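Local coordinates for dual specificity protein phosphatase 12 (Homo sapiens, PDB 4KI9), which removes phosphate from phosphotyrosine and from phosphoserine or phosphothreonine residues of proteins, here represented by its catalytic domain, at residues A[7-13]-A[84-90]; A[28-32]-A[71-75]; A[58-64]-A[129-135]. The protein carries 2 engineered substitutions. The contacts are given in a common frame with arbitrary orientation. Numbering follows the deposited sequence.

Interaction 1: residues A[7-13]-A[84-90]; sequences GLYFGGA and AVLVHSH. Engineered in segment 84-90: Ser-89 (natural residue Cys). With PO4 (phosphate ion), chain B.
Strands 8-11 and 84-88 run parallel, axes 4.6 Å apart and 22° between directions. Gly-7, phi 81°, leads in. Leu-8 pairs with Val-85, and so on to Gly-11 with His-88. Backbone hydrogen bonds alternate, from Val-85 N to Gly-7 O (2.8 Å) and Tyr-9 N to Val-85 O (2.8 Å) through to Ser-89 N to Gly-11 O (3.3 Å). On one face, Leu-8 CD2 sits 4.1 Å from Val-85 CG1, and Phe-10 (chi1 p) leads its ring away from strand 84-88. On the other, Leu-86 (chi1 t) puts CD1 4.2 Å from Tyr-9 CB, beside Gly-11, which has no side chain. Gly-12 has no CB to clash with His-90 O, so Ala-13 N can donate to His-90 O (2.8 Å). Engineered Ser-89 (natural Cys) hydrogen-bonds through OG to phosphate O3 (2.7 Å); His-90 N makes a weak hydrogen bond to O1 (3.1 Å). Ala-91, Val-93 and Ser-94 N and the Arg-95 side chain complete the site. Strand, P-loop and following helix are characteristic of protein tyrosine phosphatases.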
loop_
_atom_site.group_PDB
_atom_site.type_symbol
_atom_site.label_atom_id
_atom_site.label_comp_id
_atom_site.label_asym_id
_atom_site.label_seq_id
_atom_site.Cartn_x
_atom_site.Cartn_y
_atom_site.Cartn_z
ATOM N N GLY A 7 -1.141 15.195 -1.586
ATOM C CA GLY A 7 -2.110 14.401 -2.332
ATOM C C GLY A 7 -2.097 12.913 -2.006
ATOM O O GLY A 7 -2.807 12.132 -2.631
ATOM N N LEU A 8 -1.306 12.504 -1.023
ATOM C CA LEU A 8 -1.205 11.076 -0.707
ATOM C C LEU A 8 -1.326 10.822 0.801
ATOM O O LEU A 8 -0.480 11.255 1.592
ATOM C CB LEU A 8 0.109 10.507 -1.256
ATOM C CG LEU A 8 0.256 9.020 -1.614
ATOM C CD1 LEU A 8 1.554 8.461 -1.057
ATOM C CD2 LEU A 8 -0.932 8.142 -1.221
ATOM N N TYR A 9 -2.375 10.101 1.185
ATOM C CA TYR A 9 -2.719 9.909 2.589
ATOM C C TYR A 9 -2.847 8.427 2.912
ATOM O O TYR A 9 -3.147 7.618 2.031
ATOM C CB TYR A 9 -4.049 10.611 2.908
ATOM C CG TYR A 9 -4.070 12.115 2.665
ATOM C CD1 TYR A 9 -4.211 12.641 1.380
ATOM C CD2 TYR A 9 -3.974 13.006 3.729
ATOM C CE1 TYR A 9 -4.240 14.017 1.163
ATOM C CE2 TYR A 9 -3.995 14.373 3.526
ATOM C CZ TYR A 9 -4.129 14.876 2.249
ATOM O OH TYR A 9 -4.158 16.238 2.068
ATOM N N PHE A 10 -2.611 8.063 4.172
ATOM C CA PHE A 10 -2.913 6.713 4.625
ATOM C C PHE A 10 -3.525 6.734 6.022
ATOM O O PHE A 10 -3.345 7.693 6.773
ATOM C CB PHE A 10 -1.690 5.788 4.550
ATOM C CG PHE A 10 -0.749 5.902 5.725
ATOM C CD1 PHE A 10 0.230 6.880 5.751
ATOM C CD2 PHE A 10 -0.823 5.009 6.784
ATOM C CE1 PHE A 10 1.108 6.982 6.827
ATOM C CE2 PHE A 10 0.052 5.109 7.869
ATOM C CZ PHE A 10 1.016 6.094 7.884
ATOM N N GLY A 11 -4.269 5.688 6.361
ATOM C CA GLY A 11 -4.934 5.635 7.652
ATOM C C GLY A 11 -5.633 4.311 7.864
ATOM O O GLY A 11 -5.440 3.373 7.092
ATOM N N GLY A 12 -6.438 4.230 8.918
ATOM C CA GLY A 12 -7.160 3.014 9.237
ATOM C C GLY A 12 -8.638 3.124 8.921
ATOM O O GLY A 12 -9.049 3.975 8.137
ATOM N N ALA A 13 -9.436 2.258 9.536
ATOM C CA ALA A 13 -10.879 2.241 9.318
ATOM C C ALA A 13 -11.535 3.580 9.650
ATOM O O ALA A 13 -12.554 3.937 9.061
ATOM C CB ALA A 13 -11.523 1.120 10.131
ATOM N N ALA A 84 -6.252 13.379 -5.236
ATOM C CA ALA A 84 -5.750 12.992 -3.909
ATOM C C ALA A 84 -6.181 11.570 -3.582
ATOM O O ALA A 84 -7.329 11.178 -3.846
ATOM C CB ALA A 84 -6.237 13.947 -2.833
ATOM N N VAL A 85 -5.263 10.813 -2.990
ATOM C CA VAL A 85 -5.444 9.384 -2.760
ATOM C C VAL A 85 -5.404 9.018 -1.271
ATOM O O VAL A 85 -4.550 9.499 -0.526
ATOM C CB VAL A 85 -4.320 8.590 -3.472
ATOM C CG1 VAL A 85 -4.394 7.108 -3.129
ATOM C CG2 VAL A 85 -4.403 8.791 -4.957
ATOM N N LEU A 86 -6.333 8.165 -0.846
ATOM C CA LEU A 86 -6.274 7.554 0.481
ATOM C C LEU A 86 -5.981 6.068 0.330
ATOM O O LEU A 86 -6.648 5.378 -0.443
ATOM C CB LEU A 86 -7.610 7.730 1.210
ATOM C CG LEU A 86 -7.719 6.958 2.540
ATOM C CD1 LEU A 86 -6.694 7.449 3.575
ATOM C CD2 LEU A 86 -9.137 7.015 3.109
ATOM N N VAL A 87 -4.977 5.579 1.048
ATOM C CA VAL A 87 -4.735 4.136 1.144
ATOM C C VAL A 87 -5.060 3.747 2.569
ATOM O O VAL A 87 -4.468 4.288 3.510
ATOM C CB VAL A 87 -3.258 3.766 0.890
ATOM C CG1 VAL A 87 -3.061 2.260 1.062
ATOM C CG2 VAL A 87 -2.821 4.209 -0.499
ATOM N N HIS A 88 -6.012 2.845 2.761
ATOM C CA HIS A 88 -6.375 2.481 4.133
ATOM C C HIS A 88 -6.493 0.982 4.363
ATOM O O HIS A 88 -6.835 0.217 3.453
ATOM C CB HIS A 88 -7.680 3.164 4.561
ATOM C CG HIS A 88 -8.911 2.480 4.050
ATOM N ND1 HIS A 88 -9.613 1.565 4.797
ATOM C CD2 HIS A 88 -9.557 2.571 2.861
ATOM C CE1 HIS A 88 -10.645 1.123 4.098
ATOM N NE2 HIS A 88 -10.634 1.719 2.920
ATOM N N SER A 89 -6.204 0.581 5.601
ATOM C CA SER A 89 -6.439 -0.772 6.081
ATOM C C SER A 89 -7.429 -0.700 7.254
ATOM O O SER A 89 -8.269 0.193 7.294
ATOM C CB SER A 89 -5.116 -1.406 6.514
ATOM O OG SER A 89 -4.339 -0.510 7.297
ATOM N N HIS A 90 -7.344 -1.631 8.200
ATOM C CA HIS A 90 -8.193 -1.537 9.390
ATOM C C HIS A 90 -7.564 -0.683 10.495
ATOM O O HIS A 90 -8.204 0.224 11.026
ATOM C CB HIS A 90 -8.571 -2.914 9.942
ATOM C CG HIS A 90 -9.504 -2.848 11.115
ATOM N ND1 HIS A 90 -9.112 -3.160 12.399
ATOM C CD2 HIS A 90 -10.805 -2.480 11.196
ATOM C CE1 HIS A 90 -10.135 -2.995 13.220
ATOM N NE2 HIS A 90 -11.172 -2.583 12.517
HETATM P P PO4 B . -3.638 -3.237 9.493
HETATM O O1 PO4 B . -5.144 -3.269 9.608
HETATM O O2 PO4 B . -3.191 -4.135 8.370
HETATM O O3 PO4 B . -3.151 -1.825 9.287
HETATM O O4 PO4 B . -3.036 -3.789 10.768
#

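Interaction 2: residues A[28-32]-A[71-75]; sequences TAVLT and AVAFI. Engineered in segment 71-75: Ala-71 (natural residue Cys).
Strand 28-32 packs against one turn of helix 68-80, residues 71-75. The two run nearly antiparallel, with 166° between their directions and axes 9.5 Å apart at closest. The strand is extended from Ala-29 to Thr-32 and the helix is regular, with Ile-75 N bonded to Ala-71 O at 3.1 Å. No hydrogen bond joins the segments; the contact is apolar. Along the strand, Ala-29 is the first residue to touch the helix. Its CB points toward the helix and meets the tip of the Phe-74 ring, CZ, at 4.0 Å. Phe-74 holds chi1 at t and chi2 near -102°, which carries the ring across to the strand. The small methyl lets the ring come close. Val-30 turns its side chain away, to the other face of the sheet, and contributes backbone: its O lies 3.9 Å from Phe-74 CE1. This is helix-on-sheet packing in the alpha/beta fold of the phosphatase domain. Strands 84-88 and 50-55 flank strand 27-34, and Leu-52 of strand 50-55 also touches Phe-74. Leu-31 comes next and points toward the helix again. With chi1 and chi2 both t, it meets Phe-74, Ala-71 and Ile-75. Its CB is 4.1 Å from Phe-74 CD1. Its CD1 lies 3.8 Å from CB of the engineered Ala-71, 3.7 Å from Ala-71 O and 4.0 Å from Ile-75 CG1. Ile-75, chi1 m, leans in from the side and also packs on Val-85 and Val-87. Thr-32 ends the segment, its OG1 hydrogen-bonded to His-88 NE2.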
loop_
_atom_site.group_PDB
_atom_site.type_symbol
_atom_site.label_atom_id
_atom_site.label_comp_id
_atom_site.label_asym_id
_atom_site.label_seq_id
_atom_site.Cartn_x
_atom_site.Cartn_y
_atom_site.Cartn_z
ATOM N N THR A 28 -10.385 11.635 -3.933
ATOM C CA THR A 28 -11.333 11.048 -4.872
ATOM C C THR A 28 -10.859 9.696 -5.387
ATOM O O THR A 28 -11.444 9.144 -6.315
ATOM C CB THR A 28 -11.624 11.964 -6.070
ATOM O OG1 THR A 28 -10.401 12.249 -6.766
ATOM C CG2 THR A 28 -12.289 13.264 -5.610
ATOM N N ALA A 29 -9.800 9.170 -4.777
ATOM C CA ALA A 29 -9.313 7.832 -5.097
ATOM C C ALA A 29 -8.972 7.107 -3.807
ATOM O O ALA A 29 -8.211 7.612 -2.983
ATOM C CB ALA A 29 -8.108 7.895 -6.030
ATOM N N VAL A 30 -9.550 5.925 -3.614
ATOM C CA VAL A 30 -9.364 5.210 -2.361
ATOM C C VAL A 30 -8.947 3.779 -2.612
ATOM O O VAL A 30 -9.653 3.030 -3.293
ATOM C CB VAL A 30 -10.647 5.230 -1.494
ATOM C CG1 VAL A 30 -10.449 4.380 -0.231
ATOM C CG2 VAL A 30 -11.025 6.667 -1.119
ATOM N N LEU A 31 -7.784 3.414 -2.085
ATOM C CA LEU A 31 -7.321 2.041 -2.163
ATOM C C LEU A 31 -7.553 1.417 -0.805
ATOM O O LEU A 31 -6.940 1.815 0.187
ATOM C CB LEU A 31 -5.834 1.978 -2.521
ATOM C CG LEU A 31 -5.286 0.600 -2.945
ATOM C CD1 LEU A 31 -3.949 0.802 -3.646
ATOM C CD2 LEU A 31 -5.085 -0.356 -1.770
ATOM N N THR A 32 -8.448 0.443 -0.776
ATOM C CA THR A 32 -8.713 -0.345 0.420
ATOM C C THR A 32 -7.897 -1.640 0.373
ATOM O O THR A 32 -8.019 -2.430 -0.562
ATOM C CB THR A 32 -10.208 -0.700 0.516
ATOM O OG1 THR A 32 -10.993 0.505 0.510
ATOM C CG2 THR A 32 -10.499 -1.517 1.769
ATOM N N ALA A 71 -1.445 -2.135 -7.178
ATOM C CA ALA A 71 -1.731 -1.143 -6.156
ATOM C C ALA A 71 -0.971 0.138 -6.460
ATOM O O ALA A 71 -1.544 1.230 -6.433
ATOM C CB ALA A 71 -1.321 -1.682 -4.784
ATOM N N VAL A 72 0.327 0.004 -6.728
ATOM C CA VAL A 72 1.168 1.165 -7.025
ATOM C C VAL A 72 0.701 1.895 -8.301
ATOM O O VAL A 72 0.720 3.131 -8.360
ATOM C CB VAL A 72 2.656 0.785 -7.127
ATOM C CG1 VAL A 72 3.475 1.969 -7.687
ATOM C CG2 VAL A 72 3.183 0.320 -5.729
ATOM N N ALA A 73 0.277 1.129 -9.303
ATOM C CA ALA A 73 -0.251 1.702 -10.549
ATOM C C ALA A 73 -1.540 2.504 -10.305
ATOM O O ALA A 73 -1.756 3.557 -10.921
ATOM C CB ALA A 73 -0.493 0.603 -11.586
ATOM N N PHE A 74 -2.393 2.011 -9.415
ATOM C CA PHE A 74 -3.640 2.716 -9.099
ATOM C C PHE A 74 -3.316 4.060 -8.469
ATOM O O PHE A 74 -3.865 5.098 -8.843
ATOM C CB PHE A 74 -4.492 1.897 -8.129
ATOM C CG PHE A 74 -5.728 2.616 -7.652
ATOM C CD1 PHE A 74 -5.769 3.194 -6.398
ATOM C CD2 PHE A 74 -6.843 2.729 -8.478
ATOM C CE1 PHE A 74 -6.919 3.868 -5.957
ATOM C CE2 PHE A 74 -7.987 3.379 -8.046
ATOM C CZ PHE A 74 -8.019 3.957 -6.789
ATOM N N ILE A 75 -2.401 4.036 -7.513
ATOM C CA ILE A 75 -2.059 5.251 -6.799
ATOM C C ILE A 75 -1.364 6.220 -7.749
ATOM O O ILE A 75 -1.682 7.412 -7.771
ATOM C CB ILE A 75 -1.138 4.974 -5.614
ATOM C CG1 ILE A 75 -1.826 4.017 -4.626
ATOM C CG2 ILE A 75 -0.779 6.312 -4.931
ATOM C CD1 ILE A 75 -0.878 3.451 -3.558
#

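Interaction 3: residues A[58-64]-A[129-135]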
loop_
_atom_site.group_PDB
_atom_site.type_symbol
_atom_site.label_atom_id
_atom_site.label_comp_id
_atom_site.label_asym_id
_atom_site.label_seq_id
_atom_site.Cartn_x
_atom_site.Cartn_y
_atom_site.Cartn_z
ATOM N N ASP A 58 -4.130 -9.245 7.517
ATOM C CA ASP A 58 -2.876 -8.759 8.072
ATOM C C ASP A 58 -2.071 -9.910 8.666
ATOM O O ASP A 58 -1.879 -9.979 9.885
ATOM C CB ASP A 58 -3.127 -7.698 9.140
ATOM C CG ASP A 58 -1.851 -7.017 9.580
ATOM O OD1 ASP A 58 -0.822 -7.158 8.877
ATOM O OD2 ASP A 58 -1.880 -6.337 10.622
ATOM N N LYS A 59 -1.613 -10.817 7.809
ATOM C CA LYS A 59 -0.836 -11.978 8.261
ATOM C C LYS A 59 0.427 -12.097 7.421
ATOM O O LYS A 59 0.419 -11.739 6.244
ATOM C CB LYS A 59 -1.664 -13.259 8.127
ATOM C CG LYS A 59 -2.928 -13.292 8.977
ATOM C CD LYS A 59 -3.689 -14.602 8.793
ATOM C CE LYS A 59 -4.904 -14.694 9.724
ATOM N NZ LYS A 59 -5.778 -15.880 9.430
ATOM N N PRO A 60 1.521 -12.595 8.021
ATOM C CA PRO A 60 2.771 -12.828 7.288
ATOM C C PRO A 60 2.565 -13.745 6.101
ATOM O O PRO A 60 3.272 -13.601 5.097
ATOM C CB PRO A 60 3.666 -13.518 8.330
ATOM C CG PRO A 60 3.144 -13.040 9.634
ATOM C CD PRO A 60 1.659 -12.902 9.460
ATOM N N GLU A 61 1.610 -14.669 6.206
ATOM C CA GLU A 61 1.345 -15.607 5.112
ATOM C C GLU A 61 0.599 -14.942 3.960
ATOM O O GLU A 61 0.526 -15.505 2.867
ATOM C CB GLU A 61 0.544 -16.829 5.574
ATOM C CG GLU A 61 0.899 -17.341 6.952
ATOM C CD GLU A 61 0.103 -16.634 8.026
ATOM O OE1 GLU A 61 -1.128 -16.853 8.095
ATOM O OE2 GLU A 61 0.701 -15.842 8.780
ATOM N N THR A 62 0.031 -13.763 4.201
ATOM C CA THR A 62 -0.703 -13.072 3.143
ATOM C C THR A 62 0.243 -12.654 2.034
ATOM O O THR A 62 1.285 -12.065 2.297
ATOM C CB THR A 62 -1.451 -11.830 3.665
ATOM O OG1 THR A 62 -2.453 -12.238 4.604
ATOM C CG2 THR A 62 -2.118 -11.092 2.517
ATOM N N ASP A 63 -0.116 -12.975 0.795
ATOM C CA ASP A 63 0.670 -12.551 -0.353
ATOM C C ASP A 63 0.220 -11.175 -0.824
ATOM O O ASP A 63 -0.716 -11.057 -1.620
ATOM C CB ASP A 63 0.552 -13.570 -1.493
ATOM C CG ASP A 63 1.316 -13.149 -2.741
ATOM O OD1 ASP A 63 2.102 -12.183 -2.684
ATOM O OD2 ASP A 63 1.154 -13.803 -3.792
ATOM N N LEU A 64 0.882 -10.135 -0.325
ATOM C CA LEU A 64 0.684 -8.785 -0.832
ATOM C C LEU A 64 1.557 -8.540 -2.055
ATOM O O LEU A 64 1.193 -7.767 -2.959
ATOM C CB LEU A 64 1.041 -7.756 0.234
ATOM C CG LEU A 64 -0.046 -7.141 1.109
ATOM C CD1 LEU A 64 0.509 -5.874 1.706
ATOM C CD2 LEU A 64 -1.313 -6.852 0.324
ATOM N N ASN A 129 3.664 -6.154 9.334
ATOM C CA ASN A 129 4.071 -7.472 9.787
ATOM C C ASN A 129 5.332 -7.930 9.062
ATOM O O ASN A 129 5.702 -7.400 8.013
ATOM C CB ASN A 129 2.922 -8.503 9.717
ATOM C CG ASN A 129 2.627 -8.992 8.303
ATOM O OD1 ASN A 129 3.474 -9.608 7.659
ATOM N ND2 ASN A 129 1.395 -8.756 7.831
ATOM N N GLU A 130 5.990 -8.914 9.645
ATOM C CA GLU A 130 7.304 -9.344 9.213
ATOM C C GLU A 130 7.294 -9.961 7.829
ATOM O O GLU A 130 8.277 -9.857 7.094
ATOM C CB GLU A 130 7.880 -10.332 10.241
ATOM C CG GLU A 130 6.943 -11.502 10.607
ATOM C CD GLU A 130 5.773 -11.116 11.533
ATOM O OE1 GLU A 130 5.025 -12.028 11.954
ATOM O OE2 GLU A 130 5.592 -9.913 11.835
ATOM N N GLY A 131 6.192 -10.619 7.487
ATOM C CA GLY A 131 5.982 -11.122 6.138
ATOM C C GLY A 131 5.974 -10.019 5.084
ATOM O O GLY A 131 6.565 -10.172 4.013
ATOM N N PHE A 132 5.307 -8.909 5.379
ATOM C CA PHE A 132 5.264 -7.792 4.441
ATOM C C PHE A 132 6.655 -7.171 4.243
ATOM O O PHE A 132 7.024 -6.808 3.127
ATOM C CB PHE A 132 4.225 -6.737 4.862
ATOM C CG PHE A 132 2.795 -7.235 4.839
ATOM C CD1 PHE A 132 2.450 -8.385 4.142
ATOM C CD2 PHE A 132 1.799 -6.556 5.526
ATOM C CE1 PHE A 132 1.138 -8.848 4.119
ATOM C CE2 PHE A 132 0.483 -7.004 5.511
ATOM C CZ PHE A 132 0.150 -8.157 4.806
ATOM N N GLU A 133 7.430 -7.059 5.326
ATOM C CA GLU A 133 8.807 -6.586 5.225
ATOM C C GLU A 133 9.618 -7.421 4.243
ATOM O O GLU A 133 10.304 -6.878 3.387
ATOM C CB GLU A 133 9.518 -6.645 6.591
ATOM C CG GLU A 133 9.143 -5.532 7.536
ATOM C CD GLU A 133 10.167 -5.360 8.648
ATOM O OE1 GLU A 133 11.125 -6.162 8.693
ATOM O OE2 GLU A 133 10.017 -4.423 9.463
ATOM N N TRP A 134 9.549 -8.739 4.394
ATOM C CA TRP A 134 10.267 -9.660 3.518
ATOM C C TRP A 134 9.809 -9.511 2.059
ATOM O O TRP A 134 10.625 -9.450 1.134
ATOM C CB TRP A 134 10.080 -11.096 4.019
ATOM C CG TRP A 134 10.549 -12.165 3.085
ATOM C CD1 TRP A 134 9.770 -13.084 2.426
ATOM C CD2 TRP A 134 11.899 -12.437 2.707
ATOM N NE1 TRP A 134 10.565 -13.912 1.667
ATOM C CE2 TRP A 134 11.872 -13.533 1.819
ATOM C CE3 TRP A 134 13.131 -11.863 3.036
ATOM C CZ2 TRP A 134 13.032 -14.063 1.257
ATOM C CZ3 TRP A 134 14.282 -12.389 2.473
ATOM C CH2 TRP A 134 14.225 -13.479 1.593
ATOM N N GLN A 135 8.501 -9.428 1.861
ATOM C CA GLN A 135 7.942 -9.227 0.519
ATOM C C GLN A 135 8.439 -7.954 -0.146
ATOM O O GLN A 135 8.736 -7.949 -1.335
ATOM C CB GLN A 135 6.398 -9.273 0.554
ATOM C CG GLN A 135 5.870 -10.696 0.802
ATOM C CD GLN A 135 4.405 -10.724 1.192
ATOM O OE1 GLN A 135 3.572 -10.033 0.597
ATOM N NE2 GLN A 135 4.083 -11.523 2.199
HETATM O O HOH W 1 5.453 -13.768 3.502
#
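Phe-132 and Pro-60 each bury 79 Å², and Gln-135 buries 61 Å². Phe-132 sits in the first turn of helix 130-141, with chi1 m, and its ring is pushed into the curve of loop 58-64. Leu-64 lies over one face: its CD1 is 3.7 Å from the ring centroid and 6° off the normal, a CH-pi contact. Thr-62 O approaches the ring edge, 3.7 Å from CE1. Pro-60 lies against the start of the helix. Its CA is 3.8 Å from Gly-131 CA, and a CB on Gly-131 would collide with Pro-60 O. Pro-60 CG touches Glu-130 OE1 at 3.2 Å. The loop turns here through a type I beta turn from Lys-59 to Thr-62, closed by Thr-62 N to Lys-59 O at 2.9 Å. Asn-129 is the N-cap of the helix. Its OD1 accepts from Phe-132 N at 3.0 Å, while its ND2 donates to Asp-58 OD1 at 2.9 Å, so one amide both caps the helix and holds the loop. In dual specificity phosphatases the loop after strand 50-55 carries the general-acid aspartate; the place of Asp-58, beside the bound phosphate, is consistent with that role. Asp-58 OD1 is also hydrogen-bonded to Ser-94 OG of the substrate-binding loop. Gln-135, one turn further along, bonds to the loop backbone with both ends of its amide. NE2 donates to Thr-62 O at 2.9 Å, and OE1 accepts from Leu-64 N at 2.8 Å and also from Leu-65 N. A water bridges Gln-135 NE2 (2.9 Å) and Pro-60 O (2.7 Å).

Interactions 1 and 2 share a sheet and have centres 9 Å apart. Strands 84-88 and 27-34 are neighbours in it: Leu-86 O lies 2.8 Å from Leu-31 N, and Leu-86 N lies 2.9 Å from Ala-29 O. Helix 68-80 lies over both, with Ile-75 reaching Val-85 and Val-87. Interaction 3 is on the other side of the chain's centre, about 19 Å from each of them between centres. Interactions 1 and 3 both lie at the phosphate site. Ser-89, at the position of the predicted phosphocysteine, and His-90 bind the ion. The side chain of Asp-58 is about 3 Å from the bound phosphate ion and about 7 Å from the side chain of Ser-89.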